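Local coordinates for glycosylation Associate Protein 1 (Streptococcus agalactiae serotype V, PDB 6OYC) that probably works in the accessory Sec system, as part of the Gap1-Gap2-Gap3 complex that supports glycosylation and secretion of adhesins, and belongs to the GT-B clan, at residues A[3-8]-A[236-241]; A[72-77]-A[213-218]; A[241-246]-A[251-256]. All blocks are in the same frame, centred on the assembly; numbering follows the deposited sequence.

Contact 1 (A[3-8]-A[236-241]); sequences HFIPSW and QVHNAF. With SO4 (sulfate ion), chain J.
The imidazole of His238 meets Ser7, Pro6 and Ile5 mainly through CE1. Ser7 OG comes closest, 3.4 Å from His238 CE1, reaching the ring at a slant. Pro6 presents its backbone instead: its carbonyl O lies beside the ring edge, near the ring plane, 3.7 Å from His238 CE1. From the end of strand 2-5, Ile5 adds a methyl, with CG2 4.1 Å from His238 CE1 and again oblique to the ring. The Ile5 and His238 side chains run past one another in opposite directions rather than meeting end on.

His238 reaches across because its CG sits in the crowded position between backbone N and carbonyl carbon (chi1 64°). The ring is held from both nitrogens: NE2 bonds to the carbonyl of Ser233 and ND1 to the hydroxyl of Tyr9. These two bonds fix the rotation of the imidazole, and with it the direction in which CE1 faces 3-8. Ser7 OG has a further, weak hydrogen bond to Asn235.

At the start of 236-241, away from the contact itself, the backbone N of Gln236 donates to O1 of a sulfate ion at 2.8 Å (N-H...O 147°), while Asn260, Asn261 and Asn264 bind the same ion. The sulfate probably comes from the crystallisation liquor. His238 itself is the N-cap of helix 239-242, and its carbonyl O lies 3.9 Å above the ring plane of Phe241, over the centre.

Strands 2-5 and 229-233 are neighbours in a parallel sheet of order 3-2-1-4-5-6-7. The contact joins the loops leaving their C-terminal ends, which is the topological switch point of a Rossmann-like domain, as expected for a GT-B protein.

Contact 2 (A[72-77]-A[213-218]); sequences GYYSVF and REKYLT
Lys215 is the residue of helix 208-223 that meets both Tyr74 and Val76, and the residues on either side of it serve other neighbours. Arg213, where the segment begins, packs on Phe241, while its carbonyl O accepts the backbone N of Leu217 (2.9 Å). Glu214 follows and turns its carboxylate to the hydroxyl of Tyr205 and the backbone N of Leu201.

At Lys215 the contact forms in two parts. The base of the side chain lies on the valine: Lys215 CB is 3.7 Å from Val76 CG1, and Lys215 CG is 3.9 Å from the same methyl, with the two side chains set at a slant. Beyond this the lysine folds back, bent at both chi2 (-54°) and chi3 (-70°), which brings CE to within 3.8 Å of Tyr74 OH. There the lysine and tyrosine side chains cross at about a right angle. Past CE, Lys215 NZ makes a salt bridge to Asp79 OD2, and Tyr74 OH is hydrogen-bonded to that same oxygen. One carboxylate oxygen thus ties together the polar ends of both side chains, and the lysine charge would be expected to favour an ionised Asp79.

Tyr216 comes next and packs on Phe241 and Ile242 rather than on 72-77. Leu217 touches Asn245, and Thr218 closes the segment with a backbone bond from its N to Glu214 O (3.1 Å). One residue on, the ring of Tyr219 meets that of Tyr74.

Tyr74 belongs to edge strand 73-75 and Val76 opens helix 76-80, which Ser75 N-caps. The arrangement is that of a helix covering a Rossmann-like parallel sheet: helix 208-223 leads into strand 229-233, after the antiparallel sheet inserted between strand 73-75 and this helix.

Contact 3 (A[241-246]-A[251-256]); sequences FIVGNT and LILSVF
Val243, Leu251 and Leu253 form a buried apolar contact inside one beta-alpha-beta unit, made of strand 229-233, helix 239-242 and strand 250-255. It packs the type I turn Val243-Thr246 against the strand that the chain then enters. Val243 and Thr246 are the first and last residues of that turn, and the side chains of both point toward the strand.

Val243 divides its methyls between two leucines. CG1, anti to the backbone N (chi1 -178°), touches Leu251 CD2 at 3.5 Å, while CG2 lies 3.9 Å from Leu253 CD2. The valine stands at about a right angle to the Leu251 side chain and at a slant to Leu253. The two leucines are two residues apart in the strand and so share one face of the sheet. Leu253 does not aim directly at the turn, and it is the CD2 branch, the one not anti to CA, that reaches Val243.

Thr246 crosses Leu251 nearly at a right angle, its OG1 3.9 Å from Leu251 CD2, though the threonine is poorly ordered. Around them, Leu251 also packs on Val232 of the neighbouring strand, and Ser271 of helix 269-273 touches both Val243 and Leu253.

No hydrogen bond joins the two segments, so methyl packing carries the contact. The hydroxyl of Thr246 is buried against Leu251 with no polar partner in the model, though the disorder of that residue makes the detail uncertain.

The three contacts build on one parallel sheet of a Rossmann-like domain. Contacts 1 and 3 share Phe241, and their centres are about 7 Å apart; Ile5 CD1 packs on Ile242 CD1 at 3.6 Å. Contact 2, its centre about 11 Å from that of contact 1 and about 15 Å from that of contact 3, is nested within the chain loop that contact 1 closes. Helix 208-223, one side of contact 2, reaches both others: Tyr216 CE1 lies 3.7 Å from Ile5 CD1, and Tyr216 OH 3.7 Å from Ile242 CG2. A sulfate sits at Gln236, at the start of 236-241, and a glycerol about 6 Å from the Ser7 side chain, both probably from the crystallisation liquor.

Contact 1 (A[3-8]-A[236-241])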
loop_
_atom_site.group_PDB
_atom_site.type_symbol
_atom_site.label_atom_id
_atom_site.label_comp_id
_atom_site.label_asym_id
_atom_site.label_seq_id
_atom_site.Cartn_x
_atom_site.Cartn_y
_atom_site.Cartn_z
ATOM N N HIS A 3 -11.507 12.099 -12.971
ATOM C CA HIS A 3 -10.392 12.578 -12.161
ATOM C C HIS A 3 -10.391 11.829 -10.832
ATOM O O HIS A 3 -11.330 11.970 -10.034
ATOM C CB HIS A 3 -10.500 14.081 -11.935
ATOM C CG HIS A 3 -10.785 14.851 -13.181
ATOM N ND1 HIS A 3 -9.811 15.552 -13.856
ATOM C CD2 HIS A 3 -11.930 15.014 -13.887
ATOM C CE1 HIS A 3 -10.345 16.126 -14.919
ATOM N NE2 HIS A 3 -11.628 15.810 -14.965
ATOM N N PHE A 4 -9.340 11.036 -10.595
ATOM C CA PHE A 4 -9.223 10.266 -9.362
ATOM C C PHE A 4 -8.395 11.059 -8.363
ATOM O O PHE A 4 -7.315 11.561 -8.700
ATOM C CB PHE A 4 -8.568 8.903 -9.607
ATOM C CG PHE A 4 -9.479 7.886 -10.248
ATOM C CD1 PHE A 4 -9.614 7.826 -11.639
ATOM C CD2 PHE A 4 -10.185 6.984 -9.472
ATOM C CE1 PHE A 4 -10.445 6.883 -12.235
ATOM C CE2 PHE A 4 -11.015 6.045 -10.059
ATOM C CZ PHE A 4 -11.145 5.991 -11.440
ATOM N N ILE A 5 -8.893 11.181 -7.138
ATOM C CA ILE A 5 -8.110 11.835 -6.097
ATOM C C ILE A 5 -7.806 10.786 -5.033
ATOM O O ILE A 5 -8.722 10.367 -4.315
ATOM C CB ILE A 5 -8.839 13.043 -5.503
ATOM C CG1 ILE A 5 -9.155 14.059 -6.620
ATOM C CG2 ILE A 5 -8.012 13.647 -4.383
ATOM C CD1 ILE A 5 -9.730 15.340 -6.122
ATOM N N PRO A 6 -6.550 10.342 -4.898
ATOM C CA PRO A 6 -6.211 9.287 -3.937
ATOM C C PRO A 6 -6.009 9.844 -2.534
ATOM O O PRO A 6 -5.982 11.054 -2.311
ATOM C CB PRO A 6 -4.886 8.731 -4.487
ATOM C CG PRO A 6 -4.222 9.948 -5.071
ATOM C CD PRO A 6 -5.358 10.820 -5.632
ATOM N N SER A 7 -5.848 8.922 -1.587
ATOM C CA SER A 7 -5.471 9.227 -0.203
ATOM C C SER A 7 -4.180 8.484 0.102
ATOM O O SER A 7 -4.195 7.467 0.809
ATOM C CB SER A 7 -6.575 8.837 0.802
ATOM O OG SER A 7 -7.671 9.722 0.679
ATOM N N TRP A 8 -3.087 8.947 -0.480
ATOM C CA TRP A 8 -1.818 8.249 -0.298
ATOM C C TRP A 8 -0.922 9.089 0.587
ATOM O O TRP A 8 0.243 9.343 0.256
ATOM C CB TRP A 8 -1.138 7.970 -1.637
ATOM C CG TRP A 8 -1.935 7.103 -2.551
ATOM C CD1 TRP A 8 -2.925 6.216 -2.204
ATOM C CD2 TRP A 8 -1.811 7.033 -3.970
ATOM N NE1 TRP A 8 -3.433 5.603 -3.336
ATOM C CE2 TRP A 8 -2.756 6.078 -4.429
ATOM C CE3 TRP A 8 -0.992 7.682 -4.904
ATOM C CZ2 TRP A 8 -2.905 5.768 -5.773
ATOM C CZ3 TRP A 8 -1.130 7.359 -6.240
ATOM C CH2 TRP A 8 -2.090 6.423 -6.664
ATOM N N GLN A 236 -11.225 12.868 5.576
ATOM C CA GLN A 236 -11.481 14.165 6.200
ATOM C C GLN A 236 -10.357 15.171 5.966
ATOM O O GLN A 236 -10.599 16.373 6.065
ATOM C CB GLN A 236 -11.716 14.010 7.703
ATOM C CG GLN A 236 -10.543 13.437 8.467
ATOM C CD GLN A 236 -10.866 13.177 9.942
ATOM O OE1 GLN A 236 -10.858 12.027 10.397
ATOM N NE2 GLN A 236 -11.157 14.244 10.691
ATOM N N VAL A 237 -9.137 14.731 5.652
ATOM C CA VAL A 237 -8.083 15.724 5.420
ATOM C C VAL A 237 -8.333 16.530 4.147
ATOM O O VAL A 237 -7.767 17.617 3.999
ATOM C CB VAL A 237 -6.684 15.069 5.381
ATOM C CG1 VAL A 237 -6.425 14.256 6.657
ATOM C CG2 VAL A 237 -6.537 14.176 4.140
ATOM N N HIS A 238 -9.169 16.049 3.218
ATOM C CA HIS A 238 -9.406 16.829 2.006
ATOM C C HIS A 238 -10.865 16.937 1.549
ATOM O O HIS A 238 -11.130 17.664 0.592
ATOM C CB HIS A 238 -8.551 16.279 0.847
ATOM C CG HIS A 238 -8.898 14.883 0.438
ATOM N ND1 HIS A 238 -7.958 14.010 -0.067
ATOM C CD2 HIS A 238 -10.074 14.206 0.452
ATOM C CE1 HIS A 238 -8.540 12.856 -0.346
ATOM N NE2 HIS A 238 -9.826 12.951 -0.049
ATOM N N ASN A 239 -11.806 16.243 2.189
ATOM C CA ASN A 239 -13.195 16.285 1.750
ATOM C C ASN A 239 -13.728 17.711 1.689
ATOM O O ASN A 239 -14.487 18.052 0.777
ATOM C CB ASN A 239 -14.064 15.460 2.693
ATOM C CG ASN A 239 -13.959 13.987 2.438
ATOM O OD1 ASN A 239 -13.394 13.550 1.431
ATOM N ND2 ASN A 239 -14.499 13.195 3.363
ATOM N N ALA A 240 -13.332 18.559 2.643
ATOM C CA ALA A 240 -13.977 19.858 2.778
ATOM C C ALA A 240 -13.677 20.759 1.585
ATOM O O ALA A 240 -14.580 21.434 1.073
ATOM C CB ALA A 240 -13.565 20.535 4.088
ATOM N N PHE A 241 -12.439 20.772 1.100
ATOM C CA PHE A 241 -12.179 21.625 -0.055
ATOM C C PHE A 241 -12.328 20.906 -1.392
ATOM O O PHE A 241 -12.319 21.568 -2.429
ATOM C CB PHE A 241 -10.795 22.301 0.041
ATOM C CG PHE A 241 -9.624 21.348 0.070
ATOM C CD1 PHE A 241 -9.049 20.890 -1.106
ATOM C CD2 PHE A 241 -9.071 20.959 1.270
ATOM C CE1 PHE A 241 -7.953 20.048 -1.087
ATOM C CE2 PHE A 241 -7.976 20.108 1.303
ATOM C CZ PHE A 241 -7.415 19.651 0.117
HETATM S S SO4 J . -11.931 9.544 7.808
HETATM O O1 SO4 J . -11.744 10.262 6.544
HETATM O O2 SO4 J . -12.713 10.353 8.748
HETATM O O3 SO4 J . -12.651 8.280 7.551
HETATM O O4 SO4 J . -10.612 9.214 8.384
#

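Contact 2 (A[72-77]-A[213-218])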
loop_
_atom_site.group_PDB
_atom_site.type_symbol
_atom_site.label_atom_id
_atom_site.label_comp_id
_atom_site.label_asym_id
_atom_site.label_seq_id
_atom_site.Cartn_x
_atom_site.Cartn_y
_atom_site.Cartn_z
ATOM N N GLY A 72 -1.473 8.593 -16.522
ATOM C CA GLY A 72 -1.694 10.030 -16.567
ATOM C C GLY A 72 -1.949 10.603 -15.181
ATOM O O GLY A 72 -2.776 10.080 -14.419
ATOM N N TYR A 73 -1.236 11.669 -14.824
ATOM C CA TYR A 73 -1.393 12.209 -13.487
ATOM C C TYR A 73 -1.042 13.678 -13.492
ATOM O O TYR A 73 -0.276 14.161 -14.336
ATOM C CB TYR A 73 -0.519 11.479 -12.458
ATOM C CG TYR A 73 0.967 11.696 -12.653
ATOM C CD1 TYR A 73 1.700 10.889 -13.531
ATOM C CD2 TYR A 73 1.642 12.707 -11.978
ATOM C CE1 TYR A 73 3.068 11.079 -13.718
ATOM C CE2 TYR A 73 3.014 12.897 -12.152
ATOM C CZ TYR A 73 3.718 12.075 -13.021
ATOM O OH TYR A 73 5.072 12.270 -13.203
ATOM N N TYR A 74 -1.613 14.373 -12.512
ATOM C CA TYR A 74 -1.261 15.737 -12.166
ATOM C C TYR A 74 -0.828 15.742 -10.702
ATOM O O TYR A 74 -1.528 15.197 -9.841
ATOM C CB TYR A 74 -2.442 16.703 -12.394
ATOM C CG TYR A 74 -2.227 18.052 -11.755
ATOM C CD1 TYR A 74 -1.509 19.051 -12.412
ATOM C CD2 TYR A 74 -2.715 18.319 -10.475
ATOM C CE1 TYR A 74 -1.306 20.296 -11.809
ATOM C CE2 TYR A 74 -2.515 19.537 -9.877
ATOM C CZ TYR A 74 -1.810 20.523 -10.546
ATOM O OH TYR A 74 -1.608 21.732 -9.925
ATOM N N SER A 75 0.320 16.343 -10.428
ATOM C CA SER A 75 0.867 16.413 -9.080
ATOM C C SER A 75 0.960 17.872 -8.671
ATOM O O SER A 75 1.698 18.648 -9.284
ATOM C CB SER A 75 2.239 15.741 -8.991
ATOM O OG SER A 75 2.936 16.210 -7.853
ATOM N N VAL A 76 0.208 18.240 -7.638
ATOM C CA VAL A 76 0.256 19.599 -7.114
ATOM C C VAL A 76 1.707 20.030 -6.874
ATOM O O VAL A 76 2.128 21.124 -7.269
ATOM C CB VAL A 76 -0.591 19.695 -5.831
ATOM C CG1 VAL A 76 -0.231 20.915 -5.042
ATOM C CG2 VAL A 76 -2.070 19.664 -6.146
ATOM N N PHE A 77 2.496 19.171 -6.235
ATOM C CA PHE A 77 3.855 19.574 -5.874
ATOM C C PHE A 77 4.766 19.654 -7.089
ATOM O O PHE A 77 5.644 20.516 -7.137
ATOM C CB PHE A 77 4.441 18.631 -4.819
ATOM C CG PHE A 77 4.049 19.009 -3.416
ATOM C CD1 PHE A 77 2.760 18.741 -2.952
ATOM C CD2 PHE A 77 4.945 19.671 -2.583
ATOM C CE1 PHE A 77 2.383 19.082 -1.672
ATOM C CE2 PHE A 77 4.574 20.021 -1.297
ATOM C CZ PHE A 77 3.284 19.735 -0.842
ATOM N N ARG A 213 -4.871 23.753 -1.271
ATOM C CA ARG A 213 -6.235 24.103 -1.671
ATOM C C ARG A 213 -6.206 25.009 -2.888
ATOM O O ARG A 213 -6.980 24.819 -3.836
ATOM C CB ARG A 213 -7.007 24.780 -0.521
ATOM C CG ARG A 213 -7.136 23.928 0.749
ATOM C CD ARG A 213 -8.238 24.390 1.737
ATOM N NE ARG A 213 -8.055 25.732 2.304
ATOM C CZ ARG A 213 -7.270 26.027 3.347
ATOM N NH1 ARG A 213 -6.560 25.077 3.938
ATOM N NH2 ARG A 213 -7.183 27.285 3.797
ATOM N N GLU A 214 -5.286 25.975 -2.890
ATOM C CA GLU A 214 -5.211 26.939 -3.991
ATOM C C GLU A 214 -4.860 26.239 -5.296
ATOM O O GLU A 214 -5.519 26.442 -6.324
ATOM C CB GLU A 214 -4.184 28.033 -3.671
ATOM C CG GLU A 214 -3.884 28.931 -4.859
ATOM C CD GLU A 214 -2.851 30.006 -4.565
ATOM O OE1 GLU A 214 -2.793 30.529 -3.427
ATOM O OE2 GLU A 214 -2.082 30.326 -5.492
ATOM N N LYS A 215 -3.836 25.379 -5.266
ATOM C CA LYS A 215 -3.487 24.622 -6.464
ATOM C C LYS A 215 -4.637 23.723 -6.907
ATOM O O LYS A 215 -4.931 23.633 -8.103
ATOM C CB LYS A 215 -2.217 23.806 -6.224
ATOM C CG LYS A 215 -0.996 24.655 -5.953
ATOM C CD LYS A 215 -0.792 25.677 -7.069
ATOM C CE LYS A 215 -0.357 25.018 -8.364
ATOM N NZ LYS A 215 -0.478 25.942 -9.547
ATOM N N TYR A 216 -5.328 23.071 -5.964
ATOM C CA TYR A 216 -6.432 22.201 -6.374
ATOM C C TYR A 216 -7.558 22.997 -7.033
ATOM O O TYR A 216 -8.100 22.594 -8.073
ATOM C CB TYR A 216 -6.993 21.407 -5.199
ATOM C CG TYR A 216 -8.216 20.646 -5.640
ATOM C CD1 TYR A 216 -8.102 19.589 -6.533
ATOM C CD2 TYR A 216 -9.488 21.013 -5.219
ATOM C CE1 TYR A 216 -9.208 18.886 -6.970
ATOM C CE2 TYR A 216 -10.612 20.316 -5.648
ATOM C CZ TYR A 216 -10.465 19.254 -6.533
ATOM O OH TYR A 216 -11.561 18.542 -6.986
ATOM N N LEU A 217 -7.953 24.120 -6.427
ATOM C CA LEU A 217 -9.057 24.862 -7.018
ATOM C C LEU A 217 -8.689 25.374 -8.406
ATOM O O LEU A 217 -9.533 25.382 -9.307
ATOM C CB LEU A 217 -9.493 25.990 -6.086
ATOM C CG LEU A 217 -9.974 25.434 -4.740
ATOM C CD1 LEU A 217 -10.375 26.551 -3.789
ATOM C CD2 LEU A 217 -11.104 24.411 -4.891
ATOM N N THR A 218 -7.423 25.731 -8.622
ATOM C CA THR A 218 -6.993 26.056 -9.976
ATOM C C THR A 218 -7.145 24.859 -10.909
ATOM O O THR A 218 -7.625 25.010 -12.041
ATOM C CB THR A 218 -5.547 26.544 -9.975
ATOM O OG1 THR A 218 -5.452 27.777 -9.250
ATOM C CG2 THR A 218 -5.064 26.749 -11.401
#

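Contact 3 (A[241-246]-A[251-256])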
loop_
_atom_site.group_PDB
_atom_site.type_symbol
_atom_site.label_atom_id
_atom_site.label_comp_id
_atom_site.label_asym_id
_atom_site.label_seq_id
_atom_site.Cartn_x
_atom_site.Cartn_y
_atom_site.Cartn_z
ATOM N N PHE A 241 -12.439 20.772 1.100
ATOM C CA PHE A 241 -12.179 21.625 -0.055
ATOM C C PHE A 241 -12.328 20.906 -1.392
ATOM O O PHE A 241 -12.319 21.568 -2.429
ATOM C CB PHE A 241 -10.795 22.301 0.041
ATOM C CG PHE A 241 -9.624 21.348 0.070
ATOM C CD1 PHE A 241 -9.049 20.890 -1.106
ATOM C CD2 PHE A 241 -9.071 20.959 1.270
ATOM C CE1 PHE A 241 -7.953 20.048 -1.087
ATOM C CE2 PHE A 241 -7.976 20.108 1.303
ATOM C CZ PHE A 241 -7.415 19.651 0.117
ATOM N N ILE A 242 -12.493 19.591 -1.416
ATOM C CA ILE A 242 -12.764 18.885 -2.667
ATOM C C ILE A 242 -14.256 18.703 -2.884
ATOM O O ILE A 242 -14.771 18.971 -3.967
ATOM C CB ILE A 242 -12.035 17.522 -2.703
ATOM C CG1 ILE A 242 -10.522 17.702 -2.760
ATOM C CG2 ILE A 242 -12.481 16.716 -3.919
ATOM C CD1 ILE A 242 -9.813 16.366 -2.682
ATOM N N VAL A 243 -14.960 18.228 -1.862
ATOM C CA VAL A 243 -16.382 17.941 -1.990
ATOM C C VAL A 243 -17.217 19.187 -1.720
ATOM O O VAL A 243 -18.223 19.423 -2.389
ATOM C CB VAL A 243 -16.767 16.775 -1.056
ATOM C CG1 VAL A 243 -18.229 16.429 -1.199
ATOM C CG2 VAL A 243 -15.921 15.553 -1.363
ATOM N N GLY A 244 -16.811 20.020 -0.758
ATOM C CA GLY A 244 -17.555 21.243 -0.500
ATOM C C GLY A 244 -17.610 22.161 -1.709
ATOM O O GLY A 244 -18.602 22.858 -1.929
ATOM N N ASN A 245 -16.559 22.153 -2.523
ATOM C CA ASN A 245 -16.437 23.056 -3.665
ATOM C C ASN A 245 -16.806 22.378 -4.981
ATOM O O ASN A 245 -16.197 22.684 -6.010
ATOM C CB ASN A 245 -15.010 23.602 -3.749
ATOM C CG ASN A 245 -14.525 24.239 -2.452
ATOM O OD1 ASN A 245 -13.327 24.265 -2.175
ATOM N ND2 ASN A 245 -15.458 24.771 -1.660
ATOM N N THR A 246 -17.772 21.453 -5.004
ATOM C CA THR A 246 -17.887 20.491 -6.100
ATOM C C THR A 246 -18.955 20.844 -7.139
ATOM O O THR A 246 -19.416 19.950 -7.865
ATOM C CB THR A 246 -18.170 19.088 -5.563
ATOM O OG1 THR A 246 -18.006 18.137 -6.623
ATOM C CG2 THR A 246 -19.616 18.984 -5.026
ATOM N N LEU A 251 -19.741 13.716 -9.021
ATOM C CA LEU A 251 -18.934 13.353 -7.870
ATOM C C LEU A 251 -19.276 11.941 -7.433
ATOM O O LEU A 251 -20.457 11.613 -7.264
ATOM C CB LEU A 251 -19.166 14.343 -6.722
ATOM C CG LEU A 251 -18.456 14.040 -5.394
ATOM C CD1 LEU A 251 -16.943 14.063 -5.558
ATOM C CD2 LEU A 251 -18.891 15.043 -4.348
ATOM N N ILE A 252 -18.246 11.119 -7.245
ATOM C CA ILE A 252 -18.360 9.799 -6.626
ATOM C C ILE A 252 -17.438 9.752 -5.407
ATOM O O ILE A 252 -16.240 10.054 -5.510
ATOM C CB ILE A 252 -18.012 8.665 -7.611
ATOM C CG1 ILE A 252 -19.016 8.618 -8.767
ATOM C CG2 ILE A 252 -17.984 7.314 -6.900
ATOM C CD1 ILE A 252 -18.480 7.884 -9.971
ATOM N N LEU A 253 -17.992 9.376 -4.261
ATOM C CA LEU A 253 -17.215 9.207 -3.041
ATOM C C LEU A 253 -16.862 7.736 -2.867
ATOM O O LEU A 253 -17.742 6.874 -2.957
ATOM C CB LEU A 253 -18.004 9.693 -1.829
ATOM C CG LEU A 253 -18.055 11.189 -1.570
ATOM C CD1 LEU A 253 -18.945 11.480 -0.349
ATOM C CD2 LEU A 253 -16.636 11.704 -1.341
ATOM N N SER A 254 -15.591 7.444 -2.589
ATOM C CA SER A 254 -15.139 6.065 -2.397
ATOM C C SER A 254 -14.779 5.843 -0.932
ATOM O O SER A 254 -13.892 6.514 -0.394
ATOM C CB SER A 254 -13.946 5.731 -3.297
ATOM O OG SER A 254 -13.526 4.382 -3.083
ATOM N N VAL A 255 -15.460 4.899 -0.300
ATOM C CA VAL A 255 -15.273 4.570 1.105
ATOM C C VAL A 255 -14.506 3.244 1.178
ATOM O O VAL A 255 -14.931 2.236 0.599
ATOM C CB VAL A 255 -16.627 4.482 1.832
ATOM C CG1 VAL A 255 -16.477 3.827 3.218
ATOM C CG2 VAL A 255 -17.266 5.845 1.940
ATOM N N PHE A 256 -13.380 3.243 1.892
ATOM C CA PHE A 256 -12.486 2.090 1.959
ATOM C C PHE A 256 -12.235 1.752 3.421
ATOM O O PHE A 256 -11.660 2.560 4.162
ATOM C CB PHE A 256 -11.172 2.386 1.236
ATOM C CG PHE A 256 -10.311 1.172 1.031
ATOM C CD1 PHE A 256 -10.818 0.046 0.386
ATOM C CD2 PHE A 256 -8.990 1.154 1.474
ATOM C CE1 PHE A 256 -10.020 -1.074 0.178
ATOM C CE2 PHE A 256 -8.181 0.025 1.280
ATOM C CZ PHE A 256 -8.697 -1.088 0.630
#